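PDB 1UZ5: molybdopterin molybdotransferase from Pyrococcus horikoshii, which probably inserts molybdate into adenylyl-molybdopterin, with magnesium as cofactor, releasing AMP in a late step of molybdenum cofactor biosynthesis. Local coordinates for residues A[371-383]-A[390-402]. Sequence-based numbering, arbitrary orientation.
Sequences SFIDADGFVEIPE and EGEEVEVTLFKGW
The F399 ring lies with one face against the backbone of G377, whose CA sits over that face 3.7 Å from the ring centroid, the mark of a CH-pi contact. F399 CE2 meets A375 CB at 3.7 Å, and F399 CE1 comes to the edge of the F378 ring, 3.5 Å from F378 CD2. The two phenylalanine planes make an angle of 57°, so the rings meet obliquely. F378 in turn runs alongside T397, both side chains pointing the same way, and T397 CB stands over one face of the F378 ring, 3.9 Å from its centroid. With CG placed between the backbone N and carbonyl carbon (chi1 62°), the F378 ring is brought over T397. G377, F378 and T397 belong to the antiparallel beta hairpin of strands 377-381 and 393-398, which A375 and F399 flank, in the C-terminal region of MoeA known as domain IV. F378 and T397 form its hydrogen-bonded pair: F378 N donates to T397 O at 3.0 Å and T397 N to F378 O at 3.1 Å. Beyond the strand end, F399 N bonds to D376 O with an N-H...O angle of 168°, while D376 and G377 form a classic beta bulge opposite V352 of strand 347-354. Replacing F399 by alanine would probably leave the G377 backbone and the F378 edge without their aromatic partner, and open a gap beside L308 and T312 of helix 304-322. Farther along the hairpin, V379 presents its CG2, anti to the carbonyl carbon, to V396 CG2 at 3.5 Å; the V394 side chain crosses that of V379 at roughly a right angle, its CG2 against V379 CG2.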
ATOM      1  N   SER A 371      19.930  14.808  12.594  1.00 25.28           N
ATOM      2  CA  SER A 371      18.607  14.745  13.213  1.00 35.36           C
ATOM      3  C   SER A 371      17.619  14.124  12.237  1.00 33.39           C
ATOM      4  O   SER A 371      16.770  13.313  12.611  1.00 26.46           O
ATOM      5  CB  SER A 371      18.130  16.152  13.592  1.00 31.80           C
ATOM      6  OG  SER A 371      18.970  16.722  14.579  1.00 54.16           O
ATOM      7  N   PHE A 372      17.734  14.532  10.979  1.00 32.40           N
ATOM      8  CA  PHE A 372      16.880  14.028   9.916  1.00 30.60           C
ATOM      9  C   PHE A 372      17.078  12.518   9.803  1.00 28.66           C
ATOM     10  O   PHE A 372      16.114  11.753   9.751  1.00 30.36           O
ATOM     11  CB  PHE A 372      17.267  14.714   8.607  1.00 32.04           C
ATOM     12  CG  PHE A 372      16.637  14.111   7.385  1.00 26.63           C
ATOM     13  CD1 PHE A 372      15.320  14.398   7.048  1.00 29.50           C
ATOM     14  CD2 PHE A 372      17.382  13.289   6.546  1.00 21.38           C
ATOM     15  CE1 PHE A 372      14.752  13.881   5.883  1.00 28.50           C
ATOM     16  CE2 PHE A 372      16.824  12.763   5.376  1.00 30.27           C
ATOM     17  CZ  PHE A 372      15.504  13.065   5.047  1.00 26.07           C
ATOM     18  N   ILE A 373      18.337  12.098   9.776  1.00 31.75           N
ATOM     19  CA  ILE A 373      18.675  10.688   9.672  1.00 29.34           C
ATOM     20  C   ILE A 373      18.126   9.875  10.841  1.00 28.86           C
ATOM     21  O   ILE A 373      17.589   8.792  10.638  1.00 31.23           O
ATOM     22  CB  ILE A 373      20.205  10.482   9.613  1.00 33.23           C
ATOM     23  CG1 ILE A 373      20.767  11.097   8.328  1.00 41.44           C
ATOM     24  CG2 ILE A 373      20.538   8.993   9.689  1.00 39.33           C
ATOM     25  CD1 ILE A 373      20.165  10.525   7.053  1.00 47.45           C
ATOM     26  N   ASP A 374      18.252  10.406  12.056  1.00 31.04           N
ATOM     27  CA  ASP A 374      17.793   9.711  13.263  1.00 37.89           C
ATOM     28  C   ASP A 374      16.288   9.719  13.542  1.00 37.12           C
ATOM     29  O   ASP A 374      15.790   8.862  14.273  1.00 38.44           O
ATOM     30  CB  ASP A 374      18.502  10.274  14.502  1.00 37.26           C
ATOM     31  CG  ASP A 374      20.007  10.128  14.433  1.00 47.81           C
ATOM     32  OD1 ASP A 374      20.490   9.157  13.813  1.00 54.48           O
ATOM     33  OD2 ASP A 374      20.707  10.981  15.013  1.00 53.23           O
ATOM     34  N   ALA A 375      15.567  10.682  12.981  1.00 34.54           N
ATOM     35  CA  ALA A 375      14.130  10.785  13.220  1.00 34.77           C
ATOM     36  C   ALA A 375      13.296   9.660  12.601  1.00 37.24           C
ATOM     37  O   ALA A 375      13.122   9.597  11.388  1.00 38.46           O
ATOM     38  CB  ALA A 375      13.625  12.137  12.731  1.00 34.73           C
ATOM     39  N   ASP A 376      12.768   8.780  13.445  1.00 35.00           N
ATOM     40  CA  ASP A 376      11.947   7.674  12.970  1.00 35.68           C
ATOM     41  C   ASP A 376      10.475   8.047  12.998  1.00 35.13           C
ATOM     42  O   ASP A 376       9.652   7.437  12.316  1.00 39.33           O
ATOM     43  CB  ASP A 376      12.185   6.433  13.826  1.00 37.56           C
ATOM     44  CG  ASP A 376      13.600   5.921  13.712  1.00 47.30           C
ATOM     45  OD1 ASP A 376      14.084   5.788  12.567  1.00 49.56           O
ATOM     46  OD2 ASP A 376      14.226   5.648  14.757  1.00 50.57           O
ATOM     47  N   GLY A 377      10.156   9.063  13.792  1.00 38.58           N
ATOM     48  CA  GLY A 377       8.787   9.522  13.907  1.00 41.54           C
ATOM     49  C   GLY A 377       8.693  10.652  14.911  1.00 45.50           C
ATOM     50  O   GLY A 377       9.709  11.212  15.326  1.00 45.81           O
ATOM     51  N   PHE A 378       7.478  10.999  15.312  1.00 41.83           N
ATOM     52  CA  PHE A 378       7.311  12.072  16.277  1.00 44.10           C
ATOM     53  C   PHE A 378       6.273  11.755  17.339  1.00 49.12           C
ATOM     54  O   PHE A 378       5.371  10.940  17.127  1.00 45.66           O
ATOM     55  CB  PHE A 378       6.942  13.379  15.563  1.00 38.86           C
ATOM     56  CG  PHE A 378       5.638  13.324  14.812  1.00 43.30           C
ATOM     57  CD1 PHE A 378       4.423  13.297  15.493  1.00 48.80           C
ATOM     58  CD2 PHE A 378       5.625  13.313  13.421  1.00 47.90           C
ATOM     59  CE1 PHE A 378       3.213  13.259  14.796  1.00 39.34           C
ATOM     60  CE2 PHE A 378       4.425  13.275  12.719  1.00 42.24           C
ATOM     61  CZ  PHE A 378       3.217  13.249  13.408  1.00 40.96           C
ATOM     62  N   VAL A 379       6.423  12.403  18.487  1.00 48.07           N
ATOM     63  CA  VAL A 379       5.504  12.242  19.603  1.00 51.76           C
ATOM     64  C   VAL A 379       4.828  13.596  19.795  1.00 55.59           C
ATOM     65  O   VAL A 379       5.501  14.619  19.908  1.00 54.17           O
ATOM     66  CB  VAL A 379       6.250  11.863  20.893  1.00 51.84           C
ATOM     67  CG1 VAL A 379       5.281  11.822  22.057  1.00 59.42           C
ATOM     68  CG2 VAL A 379       6.925  10.512  20.724  1.00 48.68           C
ATOM     69  N   GLU A 380       3.500  13.600  19.819  1.00 57.98           N
ATOM     70  CA  GLU A 380       2.734  14.835  19.980  1.00 67.19           C
ATOM     71  C   GLU A 380       2.481  15.163  21.449  1.00 69.27           C
ATOM     72  O   GLU A 380       1.891  14.367  22.182  1.00 71.48           O
ATOM     73  CB  GLU A 380       1.399  14.713  19.239  1.00 68.66           C
ATOM     74  CG  GLU A 380       0.403  15.832  19.486  1.00 76.67           C
ATOM     75  CD  GLU A 380      -0.943  15.558  18.832  1.00 89.48           C
ATOM     76  OE1 GLU A 380      -1.561  14.516  19.135  1.00 91.08           O
ATOM     77  OE2 GLU A 380      -1.386  16.390  18.014  1.00 97.90           O
ATOM     78  N   ILE A 381       2.944  16.338  21.869  1.00 67.40           N
ATOM     79  CA  ILE A 381       2.785  16.807  23.248  1.00 68.52           C
ATOM     80  C   ILE A 381       1.743  17.922  23.261  1.00 72.35           C
ATOM     81  O   ILE A 381       1.970  18.995  22.704  1.00 74.22           O
ATOM     82  CB  ILE A 381       4.101  17.354  23.786  1.00 65.33           C
ATOM     83  CG1 ILE A 381       5.242  16.399  23.411  1.00 64.27           C
ATOM     84  CG2 ILE A 381       4.009  17.508  25.296  1.00 65.22           C
ATOM     85  CD1 ILE A 381       6.601  16.843  23.902  1.00 61.59           C
ATOM     86  N   PRO A 382       0.596  17.685  23.922  1.00 74.94           N
ATOM     87  CA  PRO A 382      -0.545  18.601  24.052  1.00 77.28           C
ATOM     88  C   PRO A 382      -0.233  20.075  24.271  1.00 78.20           C
ATOM     89  O   PRO A 382       0.759  20.430  24.911  1.00 72.25           O
ATOM     90  CB  PRO A 382      -1.347  17.994  25.200  1.00 75.98           C
ATOM     91  CG  PRO A 382      -1.091  16.520  25.018  1.00 74.56           C
ATOM     92  CD  PRO A 382       0.400  16.507  24.784  1.00 76.23           C
ATOM     93  N   GLU A 383      -1.109  20.931  23.746  1.00 81.61           N
ATOM     94  CA  GLU A 383      -0.937  22.379  23.853  1.00 85.95           C
ATOM     95  C   GLU A 383      -0.738  22.801  25.301  1.00 87.27           C
ATOM     96  O   GLU A 383      -0.245  23.901  25.569  1.00 86.86           O
ATOM     97  CB  GLU A 383      -2.156  23.138  23.305  1.00 83.76           C
ATOM     98  CG  GLU A 383      -3.096  22.356  22.384  1.00 82.66           C
ATOM     99  CD  GLU A 383      -4.014  21.404  23.134  1.00 84.50           C
ATOM    100  OE1 GLU A 383      -3.576  20.290  23.520  1.00 79.11           O
ATOM    101  OE2 GLU A 383      -5.194  21.775  23.351  1.00 88.08           O
ATOM    102  N   GLU A 390      10.239   9.859  32.108  1.00 99.08           N
ATOM    103  CA  GLU A 390      10.766   8.659  31.482  1.00 95.63           C
ATOM    104  C   GLU A 390       9.659   7.624  31.325  1.00 96.03           C
ATOM    105  O   GLU A 390       8.680   7.633  32.070  1.00 95.48           O
ATOM    106  CB  GLU A 390      11.902   8.081  32.323  1.00 93.27           C
ATOM    107  CG  GLU A 390      12.677   6.984  31.625  1.00 96.06           C
ATOM    108  CD  GLU A 390      13.815   6.454  32.466  1.00 97.98           C
ATOM    109  OE1 GLU A 390      14.641   7.268  32.929  1.00 98.91           O
ATOM    110  OE2 GLU A 390      13.886   5.223  32.659  1.00101.10           O
ATOM    111  N   GLY A 391       9.818   6.738  30.348  1.00101.02           N
ATOM    112  CA  GLY A 391       8.824   5.708  30.108  1.00102.38           C
ATOM    113  C   GLY A 391       7.433   6.257  29.847  1.00103.78           C
ATOM    114  O   GLY A 391       7.200   6.959  28.863  1.00103.38           O
ATOM    115  N   GLU A 392       6.510   5.922  30.742  1.00104.42           N
ATOM    116  CA  GLU A 392       5.116   6.352  30.665  1.00105.25           C
ATOM    117  C   GLU A 392       4.449   6.093  29.315  1.00103.33           C
ATOM    118  O   GLU A 392       3.310   6.502  29.097  1.00107.26           O
ATOM    119  CB  GLU A 392       4.983   7.839  31.016  1.00106.73           C
ATOM    120  CG  GLU A 392       5.312   8.800  29.889  1.00100.60           C
ATOM    121  CD  GLU A 392       4.316   9.940  29.804  1.00 99.07           C
ATOM    122  OE1 GLU A 392       3.119   9.663  29.576  1.00 90.80           O
ATOM    123  OE2 GLU A 392       4.725  11.107  29.969  1.00 98.97           O
ATOM    124  N   GLU A 393       5.160   5.409  28.421  1.00 97.45           N
ATOM    125  CA  GLU A 393       4.653   5.078  27.090  1.00 91.80           C
ATOM    126  C   GLU A 393       3.990   6.233  26.347  1.00 86.36           C
ATOM    127  O   GLU A 393       3.104   6.909  26.870  1.00 86.04           O
ATOM    128  CB  GLU A 393       3.668   3.910  27.170  1.00 92.01           C
ATOM    129  CG  GLU A 393       4.275   2.617  27.679  1.00 99.70           C
ATOM    130  CD  GLU A 393       3.358   1.429  27.468  1.00103.91           C
ATOM    131  OE1 GLU A 393       2.196   1.486  27.922  1.00108.04           O
ATOM    132  OE2 GLU A 393       3.801   0.439  26.849  1.00104.91           O
ATOM    133  N   VAL A 394       4.420   6.444  25.110  1.00 78.27           N
ATOM    134  CA  VAL A 394       3.872   7.503  24.279  1.00 70.71           C
ATOM    135  C   VAL A 394       3.587   6.971  22.887  1.00 69.68           C
ATOM    136  O   VAL A 394       4.268   6.065  22.405  1.00 69.69           O
ATOM    137  CB  VAL A 394       4.849   8.682  24.159  1.00 69.35           C
ATOM    138  CG1 VAL A 394       5.037   9.335  25.514  1.00 68.77           C
ATOM    139  CG2 VAL A 394       6.180   8.197  23.612  1.00 67.41           C
ATOM    140  N   GLU A 395       2.570   7.534  22.249  1.00 69.20           N
ATOM    141  CA  GLU A 395       2.201   7.127  20.904  1.00 68.10           C
ATOM    142  C   GLU A 395       3.186   7.799  19.953  1.00 66.03           C
ATOM    143  O   GLU A 395       3.511   8.979  20.116  1.00 65.05           O
ATOM    144  CB  GLU A 395       0.771   7.578  20.592  1.00 73.42           C
ATOM    145  CG  GLU A 395       0.136   6.902  19.382  1.00 87.36           C
ATOM    146  CD  GLU A 395      -0.126   5.422  19.608  1.00 95.29           C
ATOM    147  OE1 GLU A 395      -0.789   5.081  20.612  1.00 98.45           O
ATOM    148  OE2 GLU A 395       0.322   4.600  18.781  1.00 99.46           O
ATOM    149  N   VAL A 396       3.672   7.049  18.973  1.00 56.78           N
ATOM    150  CA  VAL A 396       4.624   7.591  18.013  1.00 51.72           C
ATOM    151  C   VAL A 396       4.156   7.407  16.577  1.00 45.64           C
ATOM    152  O   VAL A 396       3.936   6.283  16.128  1.00 48.99           O
ATOM    153  CB  VAL A 396       6.012   6.920  18.156  1.00 47.05           C
ATOM    154  CG1 VAL A 396       6.959   7.448  17.086  1.00 49.27           C
ATOM    155  CG2 VAL A 396       6.580   7.189  19.536  1.00 49.15           C
ATOM    156  N   THR A 397       3.991   8.512  15.862  1.00 44.81           N
ATOM    157  CA  THR A 397       3.588   8.440  14.463  1.00 46.99           C
ATOM    158  C   THR A 397       4.889   8.318  13.685  1.00 50.10           C
ATOM    159  O   THR A 397       5.713   9.230  13.699  1.00 47.64           O
ATOM    160  CB  THR A 397       2.845   9.709  14.011  1.00 46.14           C
ATOM    161  OG1 THR A 397       1.603   9.815  14.717  1.00 51.70           O
ATOM    162  CG2 THR A 397       2.568   9.656  12.516  1.00 41.61           C
ATOM    163  N   LEU A 398       5.079   7.183  13.025  1.00 52.03           N
ATOM    164  CA  LEU A 398       6.298   6.945  12.269  1.00 51.60           C
ATOM    165  C   LEU A 398       6.314   7.623  10.911  1.00 51.72           C
ATOM    166  O   LEU A 398       5.271   7.875  10.312  1.00 54.63           O
ATOM    167  CB  LEU A 398       6.522   5.442  12.095  1.00 56.05           C
ATOM    168  CG  LEU A 398       7.047   4.687  13.320  1.00 63.22           C
ATOM    169  CD1 LEU A 398       6.111   4.876  14.500  1.00 69.36           C
ATOM    170  CD2 LEU A 398       7.188   3.212  12.979  1.00 72.78           C
ATOM    171  N   PHE A 399       7.515   7.921  10.432  1.00 52.68           N
ATOM    172  CA  PHE A 399       7.676   8.553   9.134  1.00 57.83           C
ATOM    173  C   PHE A 399       7.715   7.468   8.067  1.00 69.52           C
ATOM    174  O   PHE A 399       8.758   7.204   7.468  1.00 74.36           O
ATOM    175  CB  PHE A 399       8.965   9.371   9.097  1.00 44.52           C
ATOM    176  CG  PHE A 399       8.965  10.542  10.035  1.00 43.17           C
ATOM    177  CD1 PHE A 399       7.902  11.437  10.049  1.00 36.39           C
ATOM    178  CD2 PHE A 399      10.039  10.763  10.890  1.00 39.84           C
ATOM    179  CE1 PHE A 399       7.907  12.537  10.899  1.00 35.46           C
ATOM    180  CE2 PHE A 399      10.056  11.865  11.746  1.00 39.77           C
ATOM    181  CZ  PHE A 399       8.990  12.752  11.750  1.00 38.50           C
ATOM    182  N   LYS A 400       6.566   6.838   7.839  1.00 76.74           N
ATOM    183  CA  LYS A 400       6.450   5.774   6.853  1.00 83.92           C
ATOM    184  C   LYS A 400       7.544   4.729   7.068  1.00 88.70           C
ATOM    185  O   LYS A 400       7.677   4.184   8.164  1.00 89.27           O
ATOM    186  CB  LYS A 400       6.528   6.366   5.441  1.00 86.34           C
ATOM    187  CG  LYS A 400       6.385   5.350   4.313  1.00 88.13           C
ATOM    188  CD  LYS A 400       6.037   6.023   2.992  1.00 90.63           C
ATOM    189  CE  LYS A 400       6.894   7.256   2.742  1.00 89.18           C
ATOM    190  NZ  LYS A 400       8.343   6.959   2.885  1.00 94.81           N
ATOM    191  N   GLY A 401       8.327   4.453   6.031  1.00 90.43           N
ATOM    192  CA  GLY A 401       9.382   3.467   6.162  1.00 89.87           C
ATOM    193  C   GLY A 401      10.295   3.392   4.957  1.00 91.78           C
ATOM    194  O   GLY A 401       9.990   3.943   3.897  1.00 90.87           O
ATOM    195  N   TRP A 402      11.418   2.700   5.136  1.00 89.92           N
ATOM    196  CA  TRP A 402      12.439   2.504   4.109  1.00 84.28           C
ATOM    197  C   TRP A 402      12.748   3.739   3.263  1.00 83.34           C
ATOM    198  O   TRP A 402      12.147   4.808   3.497  1.00 78.95           O
ATOM    199  CB  TRP A 402      12.066   1.326   3.191  1.00 79.19           C
ATOM    200  CG  TRP A 402      11.235   1.686   1.984  1.00 67.35           C
ATOM    201  CD1 TRP A 402       9.884   1.892   1.939  1.00 67.43           C
ATOM    202  CD2 TRP A 402      11.715   1.887   0.647  1.00 63.06           C
ATOM    203  NE1 TRP A 402       9.493   2.206   0.657  1.00 58.31           N
ATOM    204  CE2 TRP A 402      10.597   2.212  -0.155  1.00 65.66           C
ATOM    205  CE3 TRP A 402      12.983   1.829   0.051  1.00 56.74           C
ATOM    206  CZ2 TRP A 402      10.710   2.472  -1.527  1.00 62.70           C
ATOM    207  CZ3 TRP A 402      13.094   2.089  -1.314  1.00 52.20           C
ATOM    208  CH2 TRP A 402      11.962   2.409  -2.085  1.00 57.01           C
ATOM    209  OXT TRP A 402      13.605   3.615   2.369  1.00 91.43           O
TER